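Local coordinates for VIN1 (Oscarella pearsei, PDB 6BFI), which belongs to the vinculin/alpha-catenin family, binds actin filaments and may play a role in cell-cell adhesion, at residues Ser129-Met134 against Glu176-Glu181; Arg139-Tyr144 against Pro166-Met171; Phe5-Leu10 against Cys125-Glu130; Gly196-Gln201 against Ile240-Ile245. All coordinates share one frame; numbering follows the deposited sequence.

Contact 1 of 4, residues Ser129-Met134 against Glu176-Glu181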
# COMPACT_ATOMS: atom_id res chain seq x y z
N SER A 129 0.10 -21.34 -22.73
CA SER A 129 -0.70 -21.18 -23.94
C SER A 129 -1.71 -20.06 -23.78
O SER A 129 -1.81 -19.16 -24.63
CB SER A 129 -1.40 -22.50 -24.28
OG SER A 129 -2.15 -22.40 -25.47
N GLU A 130 -2.46 -20.07 -22.67
CA GLU A 130 -3.46 -19.03 -22.43
C GLU A 130 -2.81 -17.65 -22.39
O GLU A 130 -3.29 -16.71 -23.04
CB GLU A 130 -4.21 -19.31 -21.13
CG GLU A 130 -4.81 -20.70 -21.03
CD GLU A 130 -5.96 -20.93 -22.00
OE1 GLU A 130 -6.53 -19.94 -22.50
OE2 GLU A 130 -6.29 -22.10 -22.26
N VAL A 131 -1.72 -17.51 -21.64
CA VAL A 131 -1.07 -16.21 -21.52
C VAL A 131 -0.55 -15.74 -22.88
O VAL A 131 -0.62 -14.55 -23.20
CB VAL A 131 0.05 -16.26 -20.46
CG1 VAL A 131 0.84 -14.96 -20.45
CG2 VAL A 131 -0.54 -16.52 -19.09
N ARG A 132 -0.04 -16.67 -23.69
CA ARG A 132 0.40 -16.30 -25.03
C ARG A 132 -0.76 -15.76 -25.87
O ARG A 132 -0.60 -14.78 -26.60
CB ARG A 132 1.06 -17.49 -25.73
CG ARG A 132 2.49 -17.77 -25.29
CD ARG A 132 3.20 -18.66 -26.30
NE ARG A 132 2.46 -19.89 -26.57
CZ ARG A 132 2.69 -21.05 -25.97
NH1 ARG A 132 3.64 -21.15 -25.05
NH2 ARG A 132 1.96 -22.11 -26.28
N LYS A 133 -1.93 -16.39 -25.76
CA LYS A 133 -3.10 -15.89 -26.48
C LYS A 133 -3.47 -14.48 -26.02
O LYS A 133 -3.63 -13.57 -26.85
CB LYS A 133 -4.28 -16.85 -26.28
CG LYS A 133 -5.58 -16.37 -26.91
CD LYS A 133 -6.78 -16.97 -26.20
CE LYS A 133 -6.85 -16.50 -24.75
NZ LYS A 133 -6.97 -15.02 -24.65
N MET A 134 -3.61 -14.29 -24.70
CA MET A 134 -3.99 -12.98 -24.18
C MET A 134 -3.00 -11.90 -24.61
O MET A 134 -3.40 -10.85 -25.14
CB MET A 134 -4.08 -13.04 -22.65
CG MET A 134 -4.88 -14.21 -22.12
SD MET A 134 -5.28 -14.06 -20.36
CE MET A 134 -6.42 -15.42 -20.16
N GLU A 176 -10.45 -9.38 -17.94
CA GLU A 176 -11.48 -9.54 -16.92
C GLU A 176 -11.82 -11.01 -16.67
O GLU A 176 -12.32 -11.34 -15.59
CB GLU A 176 -12.74 -8.78 -17.33
CG GLU A 176 -12.81 -7.36 -16.79
CD GLU A 176 -13.06 -7.31 -15.29
OE1 GLU A 176 -13.55 -8.32 -14.73
OE2 GLU A 176 -12.75 -6.27 -14.67
N GLN A 177 -11.59 -11.88 -17.65
CA GLN A 177 -11.69 -13.31 -17.42
C GLN A 177 -10.49 -13.84 -16.64
O GLN A 177 -10.63 -14.76 -15.83
CB GLN A 177 -11.81 -14.05 -18.76
CG GLN A 177 -11.53 -15.54 -18.71
CD GLN A 177 -12.53 -16.30 -17.87
OE1 GLN A 177 -13.66 -15.85 -17.67
NE2 GLN A 177 -12.12 -17.46 -17.36
N ARG A 178 -9.32 -13.23 -16.84
CA ARG A 178 -8.09 -13.78 -16.27
C ARG A 178 -7.92 -13.43 -14.80
O ARG A 178 -7.63 -14.31 -13.98
CB ARG A 178 -6.88 -13.27 -17.07
CG ARG A 178 -5.54 -13.65 -16.49
CD ARG A 178 -5.33 -15.16 -16.48
NE ARG A 178 -3.96 -15.51 -16.11
CZ ARG A 178 -3.50 -16.76 -16.05
NH1 ARG A 178 -4.29 -17.78 -16.33
NH2 ARG A 178 -2.24 -16.98 -15.71
N HIS A 179 -8.11 -12.16 -14.43
CA HIS A 179 -7.70 -11.77 -13.08
C HIS A 179 -8.50 -12.42 -11.94
O HIS A 179 -7.98 -12.50 -10.82
CB HIS A 179 -7.71 -10.24 -12.93
CG HIS A 179 -9.07 -9.61 -12.89
ND1 HIS A 179 -9.92 -9.73 -11.81
CD2 HIS A 179 -9.71 -8.82 -13.78
CE1 HIS A 179 -11.03 -9.06 -12.05
NE2 HIS A 179 -10.93 -8.50 -13.24
N PRO A 180 -9.74 -12.90 -12.15
CA PRO A 180 -10.38 -13.70 -11.09
C PRO A 180 -9.75 -15.07 -10.87
O PRO A 180 -10.16 -15.78 -9.94
CB PRO A 180 -11.83 -13.84 -11.58
CG PRO A 180 -12.04 -12.66 -12.45
CD PRO A 180 -10.73 -12.49 -13.16
N GLU A 181 -8.77 -15.47 -11.68
CA GLU A 181 -8.14 -16.77 -11.53
C GLU A 181 -6.80 -16.71 -10.81
O GLU A 181 -6.27 -17.77 -10.45
CB GLU A 181 -7.94 -17.42 -12.91
CG GLU A 181 -9.23 -17.83 -13.59
CD GLU A 181 -9.01 -18.47 -14.95
OE1 GLU A 181 -7.95 -18.20 -15.57
OE2 GLU A 181 -9.88 -19.23 -15.41

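Contact 2 of 4, residues Arg139-Tyr144 against Pro166-Met171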
# COMPACT_ATOMS: atom_id res chain seq x y z
N ARG A 139 -1.21 -7.24 -27.76
CA ARG A 139 -0.25 -6.72 -28.73
C ARG A 139 -0.96 -6.20 -29.98
O ARG A 139 -0.59 -5.15 -30.51
CB ARG A 139 0.76 -7.79 -29.11
CG ARG A 139 1.79 -8.12 -28.03
CD ARG A 139 2.60 -6.90 -27.63
NE ARG A 139 3.82 -7.28 -26.92
CZ ARG A 139 4.60 -6.43 -26.26
NH1 ARG A 139 4.29 -5.15 -26.20
NH2 ARG A 139 5.70 -6.88 -25.66
N SER A 140 -1.98 -6.92 -30.46
CA SER A 140 -2.68 -6.46 -31.65
C SER A 140 -3.34 -5.10 -31.42
O SER A 140 -3.13 -4.16 -32.20
CB SER A 140 -3.72 -7.50 -32.09
OG SER A 140 -4.83 -7.53 -31.20
N VAL A 141 -4.11 -4.97 -30.34
CA VAL A 141 -4.79 -3.70 -30.10
C VAL A 141 -3.79 -2.59 -29.82
O VAL A 141 -3.94 -1.45 -30.30
CB VAL A 141 -5.83 -3.85 -28.97
CG1 VAL A 141 -5.19 -4.46 -27.74
CG2 VAL A 141 -6.46 -2.51 -28.63
N GLN A 142 -2.73 -2.90 -29.07
CA GLN A 142 -1.69 -1.91 -28.79
C GLN A 142 -1.04 -1.42 -30.08
O GLN A 142 -0.79 -0.22 -30.24
CB GLN A 142 -0.65 -2.51 -27.86
CG GLN A 142 0.44 -1.54 -27.46
CD GLN A 142 1.57 -2.22 -26.71
OE1 GLN A 142 1.95 -3.35 -27.03
NE2 GLN A 142 2.10 -1.54 -25.71
N GLU A 143 -0.77 -2.33 -31.01
CA GLU A 143 -0.20 -1.93 -32.30
C GLU A 143 -1.18 -1.06 -33.08
O GLU A 143 -0.77 -0.09 -33.72
CB GLU A 143 0.19 -3.16 -33.11
CG GLU A 143 1.40 -3.90 -32.57
CD GLU A 143 1.51 -5.31 -33.12
OE1 GLU A 143 0.71 -5.68 -34.01
OE2 GLU A 143 2.40 -6.06 -32.66
N TYR A 144 -2.47 -1.40 -33.05
CA TYR A 144 -3.44 -0.60 -33.79
C TYR A 144 -3.66 0.78 -33.17
O TYR A 144 -4.17 1.67 -33.86
CB TYR A 144 -4.77 -1.33 -33.91
CG TYR A 144 -5.73 -0.65 -34.87
CD1 TYR A 144 -5.42 -0.53 -36.22
CD2 TYR A 144 -6.94 -0.13 -34.43
CE1 TYR A 144 -6.29 0.09 -37.10
CE2 TYR A 144 -7.81 0.50 -35.30
CZ TYR A 144 -7.48 0.60 -36.64
OH TYR A 144 -8.34 1.22 -37.51
N PRO A 166 -14.10 -3.28 -31.25
CA PRO A 166 -14.16 -4.74 -31.05
C PRO A 166 -12.88 -5.32 -30.50
O PRO A 166 -12.93 -6.25 -29.68
CB PRO A 166 -14.49 -5.27 -32.45
CG PRO A 166 -13.97 -4.23 -33.37
CD PRO A 166 -14.23 -2.93 -32.68
N GLY A 167 -11.72 -4.81 -30.92
CA GLY A 167 -10.46 -5.28 -30.36
C GLY A 167 -10.33 -4.96 -28.88
O GLY A 167 -9.93 -5.81 -28.08
N MET A 168 -10.67 -3.72 -28.50
CA MET A 168 -10.64 -3.34 -27.09
C MET A 168 -11.57 -4.22 -26.26
O MET A 168 -11.20 -4.66 -25.16
CB MET A 168 -11.01 -1.87 -26.93
CG MET A 168 -9.86 -0.91 -27.17
SD MET A 168 -8.61 -1.03 -25.88
CE MET A 168 -7.41 0.18 -26.43
N THR A 169 -12.78 -4.48 -26.76
CA THR A 169 -13.70 -5.36 -26.04
C THR A 169 -13.12 -6.76 -25.91
O THR A 169 -13.21 -7.39 -24.84
CB THR A 169 -15.05 -5.38 -26.75
OG1 THR A 169 -15.68 -4.10 -26.62
CG2 THR A 169 -15.96 -6.44 -26.14
N SER A 170 -12.51 -7.27 -26.98
CA SER A 170 -11.90 -8.60 -26.93
C SER A 170 -10.76 -8.66 -25.92
O SER A 170 -10.53 -9.71 -25.31
CB SER A 170 -11.39 -9.00 -28.32
OG SER A 170 -10.29 -8.20 -28.71
N MET A 171 -10.03 -7.56 -25.74
CA MET A 171 -8.98 -7.54 -24.73
C MET A 171 -9.56 -7.50 -23.32
O MET A 171 -9.13 -8.25 -22.43
CB MET A 171 -8.05 -6.35 -24.96
CG MET A 171 -6.90 -6.25 -23.97
SD MET A 171 -5.86 -4.80 -24.22
CE MET A 171 -7.01 -3.49 -23.81

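Contact 3 of 4, residues Phe5-Leu10 against Cys125-Glu130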
# COMPACT_ATOMS: atom_id res chain seq x y z
N PHE A 5 2.17 -21.82 -8.37
CA PHE A 5 0.86 -21.72 -7.74
C PHE A 5 0.26 -20.33 -7.90
O PHE A 5 -0.45 -19.85 -7.01
CB PHE A 5 0.93 -22.08 -6.24
CG PHE A 5 2.32 -22.13 -5.69
CD1 PHE A 5 3.04 -20.97 -5.47
CD2 PHE A 5 2.91 -23.34 -5.37
CE1 PHE A 5 4.33 -21.01 -4.95
CE2 PHE A 5 4.19 -23.40 -4.86
CZ PHE A 5 4.90 -22.23 -4.64
N HIS A 6 0.54 -19.67 -9.02
CA HIS A 6 0.00 -18.35 -9.32
C HIS A 6 -1.44 -18.40 -9.81
O HIS A 6 -2.01 -17.34 -10.11
CB HIS A 6 0.87 -17.64 -10.37
CG HIS A 6 1.03 -18.42 -11.64
ND1 HIS A 6 0.36 -18.11 -12.79
CD2 HIS A 6 1.79 -19.50 -11.93
CE1 HIS A 6 0.70 -18.96 -13.75
NE2 HIS A 6 1.56 -19.82 -13.24
N THR A 7 -2.04 -19.58 -9.86
CA THR A 7 -3.37 -19.79 -10.42
C THR A 7 -4.18 -20.65 -9.47
O THR A 7 -3.66 -21.60 -8.88
CB THR A 7 -3.25 -20.44 -11.82
OG1 THR A 7 -3.10 -19.42 -12.81
CG2 THR A 7 -4.47 -21.28 -12.14
N LYS A 8 -5.46 -20.30 -9.30
CA LYS A 8 -6.33 -21.06 -8.41
C LYS A 8 -6.45 -22.52 -8.82
O LYS A 8 -6.62 -23.39 -7.95
CB LYS A 8 -7.72 -20.41 -8.35
CG LYS A 8 -7.74 -19.05 -7.69
CD LYS A 8 -9.11 -18.40 -7.79
CE LYS A 8 -9.15 -17.07 -7.07
NZ LYS A 8 -10.50 -16.44 -7.14
N THR A 9 -6.37 -22.81 -10.12
CA THR A 9 -6.35 -24.20 -10.56
C THR A 9 -5.06 -24.89 -10.15
O THR A 9 -5.08 -26.04 -9.69
CB THR A 9 -6.54 -24.27 -12.08
OG1 THR A 9 -7.81 -23.71 -12.43
CG2 THR A 9 -6.46 -25.71 -12.56
N LEU A 10 -3.93 -24.19 -10.30
CA LEU A 10 -2.64 -24.75 -9.89
C LEU A 10 -2.64 -25.12 -8.41
O LEU A 10 -2.36 -26.26 -8.04
CB LEU A 10 -1.52 -23.76 -10.19
CG LEU A 10 -0.88 -23.84 -11.57
CD1 LEU A 10 0.07 -22.67 -11.78
CD2 LEU A 10 -0.13 -25.15 -11.73
N CYS A 125 2.16 -25.67 -19.08
CA CYS A 125 2.19 -25.48 -20.53
C CYS A 125 0.84 -24.95 -21.03
O CYS A 125 0.79 -24.10 -21.93
CB CYS A 125 2.59 -26.77 -21.24
SG CYS A 125 1.65 -28.25 -20.81
N ALA A 126 -0.25 -25.42 -20.43
CA ALA A 126 -1.57 -24.87 -20.74
C ALA A 126 -1.66 -23.40 -20.33
O ALA A 126 -2.12 -22.55 -21.10
CB ALA A 126 -2.66 -25.69 -20.06
N ASP A 127 -1.22 -23.09 -19.10
CA ASP A 127 -1.25 -21.70 -18.64
C ASP A 127 -0.42 -20.80 -19.55
O ASP A 127 -0.82 -19.67 -19.85
CB ASP A 127 -0.75 -21.61 -17.20
CG ASP A 127 -0.90 -20.22 -16.61
OD1 ASP A 127 -1.97 -19.94 -16.03
OD2 ASP A 127 0.05 -19.41 -16.74
N ARG A 128 0.73 -21.29 -20.02
CA ARG A 128 1.55 -20.52 -20.94
C ARG A 128 0.84 -20.33 -22.28
O ARG A 128 0.96 -19.27 -22.90
CB ARG A 128 2.90 -21.20 -21.15
CG ARG A 128 3.91 -20.95 -20.05
CD ARG A 128 5.23 -21.62 -20.36
NE ARG A 128 5.10 -23.08 -20.38
CZ ARG A 128 6.06 -23.90 -20.77
NH1 ARG A 128 7.23 -23.42 -21.17
NH2 ARG A 128 5.86 -25.21 -20.76
N SER A 129 0.10 -21.34 -22.73
CA SER A 129 -0.70 -21.18 -23.94
C SER A 129 -1.71 -20.06 -23.78
O SER A 129 -1.81 -19.16 -24.63
CB SER A 129 -1.40 -22.50 -24.28
OG SER A 129 -2.15 -22.40 -25.47
N GLU A 130 -2.46 -20.07 -22.67
CA GLU A 130 -3.46 -19.03 -22.43
C GLU A 130 -2.81 -17.65 -22.39
O GLU A 130 -3.29 -16.71 -23.04
CB GLU A 130 -4.21 -19.31 -21.13
CG GLU A 130 -4.81 -20.70 -21.03
CD GLU A 130 -5.96 -20.93 -22.00
OE1 GLU A 130 -6.53 -19.94 -22.50
OE2 GLU A 130 -6.29 -22.10 -22.26

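Contact 4 of 4, residues Gly196-Gln201 against Ile240-Ile245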
# COMPACT_ATOMS: atom_id res chain seq x y z
N GLY A 196 -9.28 -0.27 -15.77
CA GLY A 196 -9.95 1.01 -15.56
C GLY A 196 -9.32 2.13 -16.36
O GLY A 196 -10.02 2.95 -16.96
N THR A 197 -7.98 2.18 -16.39
CA THR A 197 -7.29 3.21 -17.16
C THR A 197 -7.69 3.17 -18.63
O THR A 197 -8.05 4.20 -19.21
CB THR A 197 -5.78 3.06 -17.01
OG1 THR A 197 -5.39 3.43 -15.68
CG2 THR A 197 -5.05 3.94 -18.01
N VAL A 198 -7.66 1.99 -19.24
CA VAL A 198 -8.01 1.88 -20.65
C VAL A 198 -9.46 2.30 -20.88
O VAL A 198 -9.76 3.09 -21.79
CB VAL A 198 -7.75 0.44 -21.16
CG1 VAL A 198 -8.18 0.31 -22.61
CG2 VAL A 198 -6.29 0.08 -21.00
N ARG A 199 -10.37 1.81 -20.03
CA ARG A 199 -11.79 2.08 -20.21
C ARG A 199 -12.09 3.58 -20.10
O ARG A 199 -12.95 4.10 -20.82
CB ARG A 199 -12.61 1.29 -19.20
CG ARG A 199 -13.48 0.20 -19.83
CD ARG A 199 -14.41 -0.44 -18.81
NE ARG A 199 -13.75 -1.49 -18.02
CZ ARG A 199 -13.85 -2.79 -18.28
NH1 ARG A 199 -14.58 -3.21 -19.30
NH2 ARG A 199 -13.23 -3.67 -17.51
N GLU A 200 -11.40 4.28 -19.20
CA GLU A 200 -11.61 5.72 -19.08
C GLU A 200 -10.87 6.50 -20.15
O GLU A 200 -11.25 7.64 -20.44
CB GLU A 200 -11.21 6.22 -17.69
CG GLU A 200 -9.74 6.09 -17.34
CD GLU A 200 -9.42 6.60 -15.95
OE1 GLU A 200 -9.09 7.80 -15.81
OE2 GLU A 200 -9.52 5.81 -14.98
N GLN A 201 -9.83 5.93 -20.77
CA GLN A 201 -9.03 6.66 -21.73
C GLN A 201 -9.52 6.55 -23.17
O GLN A 201 -9.15 7.40 -24.00
CB GLN A 201 -7.57 6.21 -21.67
CG GLN A 201 -6.81 6.72 -20.46
CD GLN A 201 -6.92 8.22 -20.29
OE1 GLN A 201 -6.45 8.99 -21.14
NE2 GLN A 201 -7.54 8.65 -19.20
N ILE A 240 1.11 2.56 -22.50
CA ILE A 240 1.79 2.17 -21.28
C ILE A 240 0.91 1.25 -20.44
O ILE A 240 1.37 0.23 -19.92
CB ILE A 240 2.22 3.43 -20.50
CG1 ILE A 240 3.43 4.07 -21.18
CG2 ILE A 240 2.52 3.10 -19.04
CD1 ILE A 240 3.80 5.43 -20.64
N ALA A 241 -0.38 1.60 -20.29
CA ALA A 241 -1.29 0.74 -19.55
C ALA A 241 -1.34 -0.67 -20.14
O ALA A 241 -1.31 -1.66 -19.41
CB ALA A 241 -2.69 1.35 -19.52
N ILE A 242 -1.40 -0.77 -21.47
CA ILE A 242 -1.45 -2.09 -22.10
C ILE A 242 -0.13 -2.82 -21.91
O ILE A 242 -0.10 -4.04 -21.73
CB ILE A 242 -1.84 -1.96 -23.58
CG1 ILE A 242 -3.26 -1.41 -23.71
CG2 ILE A 242 -1.73 -3.30 -24.29
CD1 ILE A 242 -3.74 -1.28 -25.15
N GLU A 243 0.99 -2.09 -21.95
CA GLU A 243 2.29 -2.70 -21.64
C GLU A 243 2.27 -3.32 -20.25
O GLU A 243 2.72 -4.46 -20.06
CB GLU A 243 3.40 -1.65 -21.74
CG GLU A 243 3.94 -1.43 -23.13
CD GLU A 243 4.74 -2.61 -23.64
OE1 GLU A 243 5.64 -3.08 -22.91
OE2 GLU A 243 4.47 -3.07 -24.77
N GLU A 244 1.75 -2.59 -19.26
CA GLU A 244 1.72 -3.12 -17.90
C GLU A 244 0.79 -4.31 -17.79
O GLU A 244 1.10 -5.28 -17.08
CB GLU A 244 1.32 -2.02 -16.92
CG GLU A 244 1.46 -2.40 -15.45
CD GLU A 244 2.90 -2.54 -15.01
OE1 GLU A 244 3.81 -2.18 -15.79
OE2 GLU A 244 3.13 -3.02 -13.88
N ILE A 245 -0.35 -4.27 -18.48
CA ILE A 245 -1.23 -5.44 -18.52
C ILE A 245 -0.48 -6.65 -19.05
O ILE A 245 -0.59 -7.75 -18.51
CB ILE A 245 -2.49 -5.14 -19.35
CG1 ILE A 245 -3.52 -4.38 -18.52
CG2 ILE A 245 -3.11 -6.43 -19.88
CD1 ILE A 245 -4.77 -4.00 -19.29

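Contact 1 of 4, residues Ser129-Met134 against Glu176-Glu181
In the head of this vinculin homolog, two helices of an antiparallel bundle are joined here by one arginine: Arg178, near the C-terminal end of helix 154-178, reaches across to Val131 and Met134 on helix 102-145. The backbones stand well apart, with the CA atoms of Met134 and Arg178 8.9 Å from each other, which suits two long, flexible side chains better than small ones. Met134 runs extended beyond CG, and its thioether end lies across the aliphatic part of the arginine at about a right angle. Its SD is 3.7 Å from Arg178 CB, while its CE sits 3.8 Å from Arg178 CD. The arginine leaves the backbone with CG anti to N (chi1 174°) and then bends at chi2 (63°), a turn that carries the guanidinium past the methionine toward Val131. There the valine methyl CG2 lies over one face of the guanidinium, 3.8 Å from Arg178 NH2. Helix 102-145 is long enough to be shared by two successive four-helix bundles, the arrangement known from the vinculin head, and the bundle completed by helices 154-178, 185-215 and 224-249 packs along its C-terminal half. The buried charge is met by a salt bridge from NH2 to Asp127, and NH1 has a long pairing of 3.8 Å with Glu181 OE1. A leucine in place of Arg178 would probably leave Asp127 without its positive mate and Val131 without the flat group beneath its methyl. Leu249 of helix 224-249 touches both Met134 and Arg178.

Contact 2 of 4, residues Arg139-Tyr144 against Pro166-Met171
Val141 and Gly167 bring two helices that run in roughly opposite directions to a CA-CA distance of 5.9 Å. With only hydrogen on Gly167, the wall facing the valine is bare backbone, although a CB could be accommodated there. Val141, whose compact branched side chain suits such a narrow gap, divides its two methyls between two methionines one helical turn apart. CG2 lies 3.6 Å from Met168 CE, and CG1 is the same distance, 3.6 Å, from Met171 SD. Both thioethers meet the valine at about a right angle, but they arrive differently: Met168 folds at chi2 (-68°) so that its end swings back over the valine, whereas Met171 stays stretched as far as SD and turns only at its last torsion. This is the hairpin of consecutive helices 102-145 and 154-178, in one of the helical bundles from which vinculin-family proteins are built, and flexible Met168 fits its sulfur and methyl between the first helix and helix 185-215, where it touches Ile202. Val141 also touches Leu164. Pro166, whose N has no hydrogen to give to the turn before, marks a kink in the second helix. On the first helix, Arg139 NH1 donates to Gln142 OE1 at 3.1 Å, lying in the amide carbonyl plane and on a lone pair. The same NH1 forms a salt bridge with Glu243 OE2, which also takes a hydrogen bond from Gln142 NE2; bonded through both its oxygen and its nitrogen, the amide is fixed in its rotation.

Contact 3 of 4, residues Phe5-Leu10 against Cys125-Glu130
The imidazole of His6 meets the carboxylate of Asp127 with its edge: OD2 lies near the ring plane, 3.1 Å from His6 CE1, and the two flat groups are turned 82° against each other. The histidine and the aspartate approach from opposite directions. His6 can present CE1 this way because its CG sits between the backbone N and the carbonyl carbon (chi1 56°), and its NE2 is hydrogen-bonded elsewhere. Thr7 adds a weak hydrogen bond, OG1 to Asp127 OD1 at 3.5 Å; it occupies the N-cap position of helix 8-32, but its hydroxyl makes no capping bond. The stronger partner of OD1 is Arg178, in a salt bridge, so the aspartate is a buried charge shared among three segments of chain. An alanine in place of Asp127 would probably strand the Arg178 charge and remove what His6 and Thr7 lean on. The N-terminal residues thus lie across the middle of long helix 102-145. His6 and Lys8 also make backbone hydrogen bonds to Thr183 and Glu181, beyond helix 154-178, while helix 68-97 packs on Cys125 and Ala126, and Phe5 turns to helix 763-778.

Contact 4 of 4, residues Gly196-Gln201 against Ile240-Ile245
Apolar packing carries this contact, and it centres on Ala241. The methyl of Ala241 lies 3.8 Å from Thr197 CG2 and 4.1 Å from Val198 CG2, so two neighbouring residues of one helix converge on a single small one of the other. Alanine suits the spot, being short enough for the CA atoms of Val198 and Ala241 to stand only 6.9 Å apart. Val198 then extends the patch sidelong to Ile242, CG2 to CG1 at 4.3 Å, a looser touch. Val198 reaches both because its CG2 stands anti to the carbonyl carbon, on the side of the backbone N, with CG1 turned anti to N (chi1 177°). Across the pair the two axes come within 9.8 Å and the chains run antiparallel, at 153°, as in the helical bundles of this family.

The polar interactions do not run between the two segments. Thr197 suits a place at the border, with its methyl to the partner and OG1 weakly hydrogen-bonded to Ser193 O one turn back. Glu244 forms a salt bridge with Arg247 further along its own helix, and Glu243 turns to Arg139 and Gln142 of helix 102-145.

Helices 185-215 and 224-249 are consecutive in the chain, and the rest of the bundle closes on the same apolar patch: Val198 rests on Met168 and Met172 of helix 154-178, while Ile242 and Ile245 both meet Cys138 of helix 102-145, and Ile245 also meets Val175.

How the contacts relate
Helix 102-145 carries one segment of contacts 1, 2 and 3, while contact 4 joins helices 185-215 and 224-249 of the same bundle. Contacts 1 and 3 are the closest pair, centres about 9 Å apart, sharing Ser129 and Glu130 and joined where Lys8 bonds Pro180 and Glu181. Contact 2 lies about 15 Å from contact 1 on the same two helices, and along the chain it is nested inside the loop that contact 1 closes. Contacts 2 and 4, about 11 Å apart by centres, touch through side chains of all four segments. Contact 3 is farther off, about 23 Å between centres from both contact 2 and contact 4.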